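Local coordinates for uncharacterized protein (Leishmania infantum, PDB 4TYZ), which is of unknown function, though its C-terminal GRAM domain, the part described here, belongs to a family linked to sterol binding and transfer, a role this protein may share, at residues 16-21 with 36-41; 23-28 with 89-94; 42-47 with 55-60. One frame throughout, in Å; residues are numbered along the deposited sequence.

Interaction 1 (16-21 with 36-41); sequences ETLLDS and YLFITP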
loop_
_atom_site.group_PDB
_atom_site.type_symbol
_atom_site.label_atom_id
_atom_site.label_comp_id
_atom_site.label_asym_id
_atom_site.label_seq_id
_atom_site.Cartn_x
_atom_site.Cartn_y
_atom_site.Cartn_z
ATOM N N GLU A 16 2.928 -6.352 -14.895
ATOM C CA GLU A 16 3.203 -5.071 -14.245
ATOM C C GLU A 16 4.643 -4.979 -13.765
ATOM O O GLU A 16 5.131 -5.886 -13.112
ATOM C CB GLU A 16 2.277 -4.880 -13.045
ATOM C CG GLU A 16 0.818 -4.671 -13.408
ATOM C CD GLU A 16 0.581 -3.297 -14.005
ATOM O OE1 GLU A 16 0.766 -2.298 -13.280
ATOM O OE2 GLU A 16 0.233 -3.228 -15.196
ATOM N N THR A 17 5.315 -3.882 -14.087
ATOM C CA THR A 17 6.622 -3.645 -13.494
ATOM C C THR A 17 6.465 -3.211 -12.041
ATOM O O THR A 17 5.500 -2.537 -11.670
ATOM C CB THR A 17 7.412 -2.579 -14.248
ATOM O OG1 THR A 17 6.583 -1.426 -14.423
ATOM C CG2 THR A 17 7.843 -3.103 -15.606
ATOM N N LEU A 18 7.415 -3.625 -11.213
ATOM C CA LEU A 18 7.414 -3.227 -9.821
ATOM C C LEU A 18 8.244 -1.952 -9.723
ATOM O O LEU A 18 9.476 -1.985 -9.853
ATOM C CB LEU A 18 7.973 -4.336 -8.926
ATOM C CG LEU A 18 7.879 -4.056 -7.425
ATOM C CD1 LEU A 18 6.432 -3.822 -7.015
ATOM C CD2 LEU A 18 8.476 -5.205 -6.610
ATOM N N LEU A 19 7.569 -0.824 -9.526
ATOM C CA LEU A 19 8.246 0.470 -9.526
ATOM C C LEU A 19 8.901 0.766 -8.195
ATOM O O LEU A 19 9.981 1.357 -8.147
ATOM C CB LEU A 19 7.266 1.593 -9.867
ATOM C CG LEU A 19 6.589 1.488 -11.229
ATOM C CD1 LEU A 19 5.585 2.610 -11.395
ATOM C CD2 LEU A 19 7.635 1.521 -12.337
ATOM N N ASP A 20 8.244 0.372 -7.111
ATOM C CA ASP A 20 8.761 0.649 -5.782
ATOM C C ASP A 20 8.067 -0.246 -4.771
ATOM O O ASP A 20 7.027 -0.843 -5.059
ATOM C CB ASP A 20 8.570 2.123 -5.410
ATOM C CG ASP A 20 9.745 2.687 -4.624
ATOM O OD1 ASP A 20 9.966 3.916 -4.692
ATOM O OD2 ASP A 20 10.443 1.907 -3.944
ATOM N N SER A 21 8.652 -0.347 -3.588
ATOM C CA SER A 21 8.026 -1.104 -2.517
ATOM C C SER A 21 8.451 -0.542 -1.178
ATOM O O SER A 21 9.523 0.052 -1.054
ATOM C CB SER A 21 8.379 -2.588 -2.602
ATOM O OG SER A 21 9.777 -2.769 -2.447
ATOM N N TYR A 36 4.241 -5.636 2.952
ATOM C CA TYR A 36 4.877 -4.837 1.920
ATOM C C TYR A 36 3.838 -4.155 1.075
ATOM O O TYR A 36 2.901 -4.795 0.598
ATOM C CB TYR A 36 5.743 -5.702 1.011
ATOM C CG TYR A 36 6.618 -6.696 1.732
ATOM C CD1 TYR A 36 7.741 -6.280 2.430
ATOM C CD2 TYR A 36 6.322 -8.055 1.702
ATOM C CE1 TYR A 36 8.551 -7.202 3.083
ATOM C CE2 TYR A 36 7.122 -8.979 2.349
ATOM C CZ TYR A 36 8.232 -8.549 3.034
ATOM O OH TYR A 36 9.022 -9.479 3.679
ATOM N N LEU A 37 4.040 -2.862 0.881
ATOM C CA LEU A 37 3.289 -2.073 -0.085
ATOM C C LEU A 37 4.028 -2.121 -1.414
ATOM O O LEU A 37 5.226 -1.857 -1.453
ATOM C CB LEU A 37 3.158 -0.634 0.410
ATOM C CG LEU A 37 2.279 0.249 -0.458
ATOM C CD1 LEU A 37 0.863 -0.225 -0.252
ATOM C CD2 LEU A 37 2.439 1.720 -0.065
ATOM N N PHE A 38 3.327 -2.491 -2.485
ATOM C CA PHE A 38 3.904 -2.526 -3.831
ATOM C C PHE A 38 3.270 -1.474 -4.722
ATOM O O PHE A 38 2.048 -1.345 -4.765
ATOM C CB PHE A 38 3.697 -3.892 -4.485
ATOM C CG PHE A 38 4.232 -5.046 -3.689
ATOM C CD1 PHE A 38 5.551 -5.444 -3.826
ATOM C CD2 PHE A 38 3.408 -5.755 -2.825
ATOM C CE1 PHE A 38 6.037 -6.531 -3.118
ATOM C CE2 PHE A 38 3.891 -6.832 -2.112
ATOM C CZ PHE A 38 5.203 -7.225 -2.261
ATOM N N ILE A 39 4.102 -0.751 -5.465
ATOM C CA ILE A 39 3.623 0.254 -6.399
ATOM C C ILE A 39 3.984 -0.180 -7.819
ATOM O O ILE A 39 5.152 -0.421 -8.126
ATOM C CB ILE A 39 4.219 1.620 -6.068
ATOM C CG1 ILE A 39 3.684 2.072 -4.700
ATOM C CG2 ILE A 39 3.903 2.634 -7.152
ATOM C CD1 ILE A 39 4.406 3.226 -4.122
ATOM N N THR A 40 2.965 -0.330 -8.657
ATOM C CA THR A 40 3.165 -0.659 -10.053
ATOM C C THR A 40 2.522 0.454 -10.880
ATOM O O THR A 40 1.930 1.381 -10.316
ATOM C CB THR A 40 2.573 -2.058 -10.411
ATOM O OG1 THR A 40 1.157 -1.954 -10.627
ATOM C CG2 THR A 40 2.853 -3.060 -9.299
ATOM N N PRO A 41 2.663 0.405 -12.211
ATOM C CA PRO A 41 2.070 1.527 -12.948
ATOM C C PRO A 41 0.541 1.637 -12.811
ATOM O O PRO A 41 0.020 2.752 -12.858
ATOM C CB PRO A 41 2.469 1.231 -14.401
ATOM C CG PRO A 41 3.746 0.439 -14.282
ATOM C CD PRO A 41 3.539 -0.426 -13.059
#
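Ile39 O receives two amide hydrogens from the facing segment 16-21, one from Leu19 N at 2.8 Å, nearly along the C=O axis, and a weak one from Asp20 N at 3.3 Å. Two consecutive residues thus face a single partner, which defines a classic beta bulge. Asp20 O takes the return bond from Ile39 N at 3.0 Å, and Ser21 opposite Phe38 forms the next, non-hydrogen-bonded antiparallel pair.

Ahead of the bulge the contact passes to side chains. The hydroxyl OG1 of Thr40 donates to Glu16 OE1 at 2.7 Å, on the anti lone pair of the carboxylate, and the two side chains cross at about a right angle. A bend at chi2 (-73°) helps fold the glutamate back toward the threonine. Pro41 brings no amide hydrogen; its ring carbons pack instead, CD lying 3.2 Å from Thr17 O and 4.0 Å from Leu19 CD1, as suits its place just past the strand end. Leu18 has CG anti to its backbone N (chi1 -174°), and from there its CD1 reaches the edge of the Phe38 ring, 3.7 Å from Phe38 CD1.

Further out, Glu16 OE2 accepts a hydrogen bond from His42 ND1, while Thr40 OG1 is also weakly bonded by the amides of His42 and Trp43. Phe38 meets the ring of Phe6 on one side of the sheet, and Ile39 packs on Ala102 and Leu103 of helix 96-107 on the other. This is the open end of the hairpin formed by strands 20-28 and 31-39 in the GRAM domain. With one oxygen on Thr40 and the other on His42, the Glu16 carboxylate is gripped at both ends, and the bond from His42 would probably favour its negative charge, more so if that ring were protonated.

Interaction 2 (23-28 with 89-94); sequences NCAWVE and FLTNFL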
loop_
_atom_site.group_PDB
_atom_site.type_symbol
_atom_site.label_atom_id
_atom_site.label_comp_id
_atom_site.label_asym_id
_atom_site.label_seq_id
_atom_site.Cartn_x
_atom_site.Cartn_y
_atom_site.Cartn_z
ATOM N N ASN A 23 8.085 -1.072 3.331
ATOM C CA ASN A 23 7.642 -1.738 4.543
ATOM C C ASN A 23 6.546 -0.929 5.218
ATOM O O ASN A 23 6.682 0.287 5.387
ATOM C CB ASN A 23 8.801 -1.914 5.508
ATOM C CG ASN A 23 9.893 -2.784 4.938
ATOM O OD1 ASN A 23 10.947 -2.295 4.519
ATOM N ND2 ASN A 23 9.641 -4.082 4.895
ATOM N N CYS A 24 5.474 -1.602 5.617
ATOM C CA CYS A 24 4.389 -0.961 6.357
ATOM C C CYS A 24 3.481 -2.039 6.912
ATOM O O CYS A 24 3.749 -3.229 6.757
ATOM C CB CYS A 24 3.588 0.015 5.483
ATOM S SG CYS A 24 2.732 -0.786 4.096
ATOM N N ALA A 25 2.411 -1.628 7.571
ATOM C CA ALA A 25 1.459 -2.584 8.087
ATOM C C ALA A 25 0.078 -2.170 7.655
ATOM O O ALA A 25 -0.235 -0.987 7.553
ATOM C CB ALA A 25 1.543 -2.687 9.597
ATOM N N TRP A 26 -0.744 -3.166 7.394
ATOM C CA TRP A 26 -2.143 -2.957 7.070
ATOM C C TRP A 26 -2.921 -3.083 8.373
ATOM O O TRP A 26 -2.771 -4.070 9.100
ATOM C CB TRP A 26 -2.574 -3.987 6.030
ATOM C CG TRP A 26 -3.964 -3.887 5.521
ATOM C CD1 TRP A 26 -4.846 -2.862 5.697
ATOM C CD2 TRP A 26 -4.643 -4.881 4.756
ATOM N NE1 TRP A 26 -6.037 -3.157 5.072
ATOM C CE2 TRP A 26 -5.939 -4.394 4.493
ATOM C CE3 TRP A 26 -4.279 -6.143 4.267
ATOM C CZ2 TRP A 26 -6.871 -5.119 3.748
ATOM C CZ3 TRP A 26 -5.210 -6.865 3.532
ATOM C CH2 TRP A 26 -6.486 -6.344 3.277
ATOM N N VAL A 27 -3.726 -2.078 8.703
ATOM C CA VAL A 27 -4.505 -2.151 9.925
ATOM C C VAL A 27 -5.976 -2.105 9.572
ATOM O O VAL A 27 -6.411 -1.270 8.767
ATOM C CB VAL A 27 -4.146 -1.016 10.916
ATOM C CG1 VAL A 27 -5.126 -0.996 12.085
ATOM C CG2 VAL A 27 -2.743 -1.217 11.436
ATOM N N GLU A 28 -6.734 -3.020 10.159
ATOM C CA GLU A 28 -8.180 -3.026 9.997
ATOM C C GLU A 28 -8.790 -3.294 11.351
ATOM O O GLU A 28 -8.690 -4.402 11.879
ATOM C CB GLU A 28 -8.623 -4.070 8.976
ATOM C CG GLU A 28 -10.124 -4.067 8.731
ATOM C CD GLU A 28 -10.553 -5.205 7.836
ATOM O OE1 GLU A 28 -10.445 -5.057 6.600
ATOM O OE2 GLU A 28 -10.978 -6.252 8.375
ATOM N N PHE A 89 -6.295 1.455 5.679
ATOM C CA PHE A 89 -5.343 2.087 6.587
ATOM C C PHE A 89 -3.992 1.390 6.520
ATOM O O PHE A 89 -3.884 0.194 6.818
ATOM C CB PHE A 89 -5.867 2.062 8.019
ATOM C CG PHE A 89 -7.119 2.864 8.224
ATOM C CD1 PHE A 89 -7.047 4.221 8.481
ATOM C CD2 PHE A 89 -8.360 2.255 8.185
ATOM C CE1 PHE A 89 -8.195 4.965 8.688
ATOM C CE2 PHE A 89 -9.519 2.997 8.393
ATOM C CZ PHE A 89 -9.429 4.351 8.644
ATOM N N LEU A 90 -2.966 2.134 6.118
ATOM C CA LEU A 90 -1.596 1.618 6.099
ATOM C C LEU A 90 -0.767 2.387 7.112
ATOM O O LEU A 90 -0.768 3.613 7.126
ATOM C CB LEU A 90 -0.985 1.730 4.712
ATOM C CG LEU A 90 -1.781 1.034 3.611
ATOM C CD1 LEU A 90 -1.291 1.503 2.257
ATOM C CD2 LEU A 90 -1.635 -0.468 3.747
ATOM N N THR A 91 -0.065 1.674 7.980
ATOM C CA THR A 91 0.624 2.279 9.120
ATOM C C THR A 91 2.065 1.780 9.236
ATOM O O THR A 91 2.502 0.946 8.457
ATOM C CB THR A 91 -0.110 1.972 10.450
ATOM O OG1 THR A 91 0.061 0.586 10.785
ATOM C CG2 THR A 91 -1.591 2.270 10.342
ATOM N N ASN A 92 2.791 2.268 10.249
ATOM C CA ASN A 92 4.135 1.777 10.556
ATOM C C ASN A 92 5.089 1.871 9.362
ATOM O O ASN A 92 5.941 1.003 9.160
ATOM C CB ASN A 92 4.066 0.326 11.058
ATOM C CG ASN A 92 5.347 -0.130 11.743
ATOM O OD1 ASN A 92 5.958 0.617 12.514
ATOM N ND2 ASN A 92 5.758 -1.362 11.465
ATOM N N PHE A 93 4.949 2.929 8.565
ATOM C CA PHE A 93 5.899 3.136 7.472
ATOM C C PHE A 93 7.267 3.493 8.028
ATOM O O PHE A 93 7.360 4.282 8.969
ATOM C CB PHE A 93 5.441 4.257 6.542
ATOM C CG PHE A 93 4.393 3.847 5.558
ATOM C CD1 PHE A 93 4.748 3.311 4.331
ATOM C CD2 PHE A 93 3.047 4.007 5.855
ATOM C CE1 PHE A 93 3.774 2.934 3.425
ATOM C CE2 PHE A 93 2.073 3.634 4.961
ATOM C CZ PHE A 93 2.432 3.102 3.737
ATOM N N LEU A 94 8.323 2.945 7.434
ATOM C CA LEU A 94 9.678 3.401 7.725
ATOM C C LEU A 94 10.024 4.630 6.888
ATOM O O LEU A 94 10.799 5.491 7.313
ATOM C CB LEU A 94 10.690 2.290 7.459
ATOM C CG LEU A 94 10.480 1.006 8.259
ATOM C CD1 LEU A 94 11.552 -0.014 7.902
ATOM C CD2 LEU A 94 10.473 1.301 9.754
HETATM O O HOH W 1 8.275 2.315 4.462
HETATM O O HOH W 2 -7.667 -0.967 6.430
#
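Cys24 meets the ring of Phe93 with its first side-chain atom. Its CB sits over the centre of the ring, 3.6 Å from the centroid and 11° off the normal, a CH-pi contact; the same carbon lies 3.3 Å from Thr91 O. One bond further, SG stands between the backbone N and the carbonyl carbon (chi1 63°) and meets the ring obliquely, 4.3 Å from its centroid, in a sulfur-aromatic contact. SG also touches Leu90 CD2 and, beyond these strands, Leu37. A small, polarisable thiol suits this buried place, where a broad ring lies close against the strand.

The backbones beside it are antiparallel neighbours in the GRAM domain's sheet, whose PH-like fold brings the first strand, 20-28, against the last, 87-91. Ala25 and Thr91 form the hydrogen-bonded pair: Ala25 N reaches Thr91 O and Thr91 N reaches Ala25 O, both at 2.7 Å. Ala25 puts only a methyl on the face it shares with Val27 and Thr91, where, in one of two threonine conformers, Val27 CG2 lies 3.4 Å from Thr91 OG1.

On the other side, Leu90 CD2 lies by Trp26 CB, and Phe89 O comes in plane to the indole edge at Trp26 CD1. A water accepts from Phe89 N and weakly from Trp26 NE1 while donating to Val27 O, joining the strands where they splay. Past the strand end, a second water takes a bond from Leu94 N, a weak one, and gives one to Asn23 O at 2.7 Å.

Interaction 3 (42-47 with 55-60); sequences HWLCFQ and FSIEYD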
loop_
_atom_site.group_PDB
_atom_site.type_symbol
_atom_site.label_atom_id
_atom_site.label_comp_id
_atom_site.label_asym_id
_atom_site.label_seq_id
_atom_site.Cartn_x
_atom_site.Cartn_y
_atom_site.Cartn_z
ATOM N N HIS A 42 -0.157 0.522 -12.610
ATOM C CA HIS A 42 -1.622 0.556 -12.551
ATOM C C HIS A 42 -2.213 0.166 -11.200
ATOM O O HIS A 42 -3.411 0.378 -10.981
ATOM C CB HIS A 42 -2.217 -0.361 -13.623
ATOM C CG HIS A 42 -1.908 0.074 -15.016
ATOM N ND1 HIS A 42 -1.035 -0.613 -15.832
ATOM C CD2 HIS A 42 -2.336 1.141 -15.729
ATOM C CE1 HIS A 42 -0.942 0.014 -16.993
ATOM N NE2 HIS A 42 -1.719 1.077 -16.957
ATOM N N TRP A 43 -1.389 -0.386 -10.308
ATOM C CA TRP A 43 -1.897 -0.995 -9.075
ATOM C C TRP A 43 -1.150 -0.614 -7.822
ATOM O O TRP A 43 0.068 -0.434 -7.807
ATOM C CB TRP A 43 -1.875 -2.545 -9.183
ATOM C CG TRP A 43 -2.748 -3.047 -10.281
ATOM C CD1 TRP A 43 -2.419 -3.147 -11.604
ATOM C CD2 TRP A 43 -4.105 -3.491 -10.167
ATOM N NE1 TRP A 43 -3.493 -3.628 -12.326
ATOM C CE2 TRP A 43 -4.539 -3.847 -11.466
ATOM C CE3 TRP A 43 -4.996 -3.627 -9.095
ATOM C CZ2 TRP A 43 -5.823 -4.344 -11.722
ATOM C CZ3 TRP A 43 -6.277 -4.111 -9.346
ATOM C CH2 TRP A 43 -6.679 -4.461 -10.652
ATOM N N LEU A 44 -1.939 -0.499 -6.768
ATOM C CA LEU A 44 -1.438 -0.369 -5.418
ATOM C C LEU A 44 -1.733 -1.677 -4.713
ATOM O O LEU A 44 -2.891 -2.069 -4.599
ATOM C CB LEU A 44 -2.113 0.795 -4.701
ATOM C CG LEU A 44 -1.650 0.886 -3.257
ATOM C CD1 LEU A 44 -0.155 1.101 -3.235
ATOM C CD2 LEU A 44 -2.390 1.999 -2.525
ATOM N N CYS A 45 -0.691 -2.368 -4.258
ATOM C CA CYS A 45 -0.874 -3.702 -3.677
ATOM C C CYS A 45 -0.224 -3.820 -2.316
ATOM O O CYS A 45 0.744 -3.130 -2.017
ATOM C CB CYS A 45 -0.282 -4.789 -4.578
ATOM S SG CYS A 45 -0.807 -4.666 -6.294
ATOM N N PHE A 46 -0.752 -4.730 -1.513
ATOM C CA PHE A 46 -0.150 -5.038 -0.221
ATOM C C PHE A 46 -0.170 -6.535 -0.005
ATOM O O PHE A 46 -1.183 -7.173 -0.269
ATOM C CB PHE A 46 -0.899 -4.337 0.921
ATOM C CG PHE A 46 -0.374 -4.691 2.284
ATOM C CD1 PHE A 46 0.625 -3.931 2.869
ATOM C CD2 PHE A 46 -0.862 -5.799 2.966
ATOM C CE1 PHE A 46 1.129 -4.267 4.126
ATOM C CE2 PHE A 46 -0.365 -6.151 4.214
ATOM C CZ PHE A 46 0.624 -5.377 4.806
ATOM N N GLN A 47 0.945 -7.089 0.470
ATOM C CA GLN A 47 0.994 -8.484 0.913
ATOM C C GLN A 47 1.553 -8.570 2.325
ATOM O O GLN A 47 2.613 -8.016 2.607
ATOM C CB GLN A 47 1.849 -9.331 -0.041
ATOM C CG GLN A 47 2.098 -10.776 0.439
ATOM C CD GLN A 47 0.818 -11.574 0.568
ATOM O OE1 GLN A 47 0.059 -11.710 -0.394
ATOM N NE2 GLN A 47 0.572 -12.116 1.756
ATOM N N PHE A 55 -4.123 -7.250 -0.592
ATOM C CA PHE A 55 -5.102 -6.588 -1.444
ATOM C C PHE A 55 -4.412 -6.007 -2.666
ATOM O O PHE A 55 -3.196 -5.834 -2.685
ATOM C CB PHE A 55 -5.887 -5.487 -0.678
ATOM C CG PHE A 55 -5.068 -4.267 -0.293
ATOM C CD1 PHE A 55 -4.731 -3.297 -1.234
ATOM C CD2 PHE A 55 -4.668 -4.073 1.026
ATOM C CE1 PHE A 55 -3.977 -2.171 -0.870
ATOM C CE2 PHE A 55 -3.941 -2.947 1.397
ATOM C CZ PHE A 55 -3.587 -2.001 0.455
ATOM N N SER A 56 -5.205 -5.715 -3.688
ATOM C CA SER A 56 -4.711 -4.937 -4.822
ATOM C C SER A 56 -5.828 -4.037 -5.279
ATOM O O SER A 56 -6.978 -4.474 -5.388
ATOM C CB SER A 56 -4.228 -5.830 -5.967
ATOM O OG SER A 56 -5.269 -6.684 -6.415
ATOM N N ILE A 57 -5.492 -2.779 -5.531
ATOM C CA ILE A 57 -6.480 -1.814 -5.966
ATOM C C ILE A 57 -5.901 -1.003 -7.115
ATOM O O ILE A 57 -4.739 -0.608 -7.093
ATOM C CB ILE A 57 -6.928 -0.905 -4.797
ATOM C CG1 ILE A 57 -7.960 0.109 -5.285
ATOM C CG2 ILE A 57 -5.761 -0.215 -4.165
ATOM C CD1 ILE A 57 -8.732 0.734 -4.174
ATOM N N GLU A 58 -6.700 -0.815 -8.159
ATOM C CA GLU A 58 -6.237 -0.045 -9.309
ATOM C C GLU A 58 -6.252 1.440 -8.957
ATOM O O GLU A 58 -7.119 1.878 -8.212
ATOM C CB GLU A 58 -7.141 -0.315 -10.523
ATOM C CG GLU A 58 -6.435 -0.804 -11.785
ATOM C CD GLU A 58 -5.976 0.332 -12.706
ATOM O OE1 GLU A 58 -6.089 1.517 -12.320
ATOM O OE2 GLU A 58 -5.500 0.036 -13.830
ATOM N N TYR A 59 -5.305 2.224 -9.467
ATOM C CA TYR A 59 -5.358 3.655 -9.179
ATOM C C TYR A 59 -6.676 4.286 -9.629
ATOM O O TYR A 59 -7.123 5.265 -9.020
ATOM C CB TYR A 59 -4.180 4.400 -9.819
ATOM C CG TYR A 59 -2.881 3.952 -9.223
ATOM C CD1 TYR A 59 -2.571 4.233 -7.900
ATOM C CD2 TYR A 59 -1.980 3.204 -9.975
ATOM C CE1 TYR A 59 -1.380 3.768 -7.341
ATOM C CE2 TYR A 59 -0.798 2.758 -9.433
ATOM C CZ TYR A 59 -0.507 3.041 -8.122
ATOM O OH TYR A 59 0.681 2.590 -7.592
ATOM N N ASP A 60 -7.326 3.719 -10.651
ATOM C CA ASP A 60 -8.583 4.312 -11.104
ATOM C C ASP A 60 -9.753 3.945 -10.182
ATOM O O ASP A 60 -10.885 4.375 -10.408
ATOM C CB ASP A 60 -8.879 3.969 -12.596
ATOM C CG ASP A 60 -9.200 2.486 -12.875
ATOM O OD1 ASP A 60 -9.293 1.653 -11.957
ATOM O OD2 ASP A 60 -9.404 2.162 -14.082
#
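Trp43 and Glu58 cross at about a right angle, with the glutamate's aliphatic CG rather than its carboxylate over the indole. CG stands over the six-membered ring, 3.6 Å from its centroid and displaced toward the rim, in a CH-pi contact. The carboxylate plane is turned 67° from that ring. The Glu58 and His42 side chains lie side by side, pointing the same way, with Glu58 OE2 3.3 Å from His42 CB. Glu58 OE1 accepts a nearly linear bond from Asp60 N, which helps hold the carboxylate at the start of the 3-10 turn.

At the far end of the pair the match is between aromatics. Phe55 CG lies between its backbone N and carbonyl carbon (chi1 69°), and its ring extends back over Phe46, with Phe46 CB over one face, 3.7 Å from the centroid. The two rings are close to parallel, with planes at 17°, but slid so far apart that they barely overlap. Phe55 also meets Trp26 edge-to-face.

Strands 43-48 and 54-58 form a beta hairpin at one margin of the GRAM domain's antiparallel sheet. Its ladder is regular: Leu44 N bonds to Ile57 O at 2.8 Å, and the Phe46 and Phe55 backbones bond in both directions. Leu44 CB packs 3.8 Å from Ile57 CG2, branched aliphatics suited to the buried side, where Leu44 meets Leu103 of helix 96-107 and Ile57 meets Thr82 of strand 78-82. On the other side, Cys45 SG rests 3.6 Å from Ser56 CB, two small residues at a close pair. Beyond the strand, Tyr59 N donates to His42 O at 3.0 Å, and its ring lies against the backbone of His42 and Trp43, with Leu44 N over one face and its hydroxyl bonded to Thr40 O.

From the N terminus, helix 2-9 leads to residues 16-21, and interaction 1 closes the first loop when the chain returns at 36-41, at the open end of hairpin 20-28/31-39. The chain then turns directly into 42-47, and interaction 3 follows in series, closing the short hairpin with 55-60; backbone bonds from Phe38 to Cys45 join the two. Interaction 2 opens at 23-28, within the loop of interaction 1, and closes only at 89-94, so these two cross, whereas interaction 3 lies wholly inside its span. Interaction 2 ties the first strand to the last before helix 96-107. Leu37 packs on Leu90, Phe46 on Trp26 and Ile39 on Tyr59, linking all three.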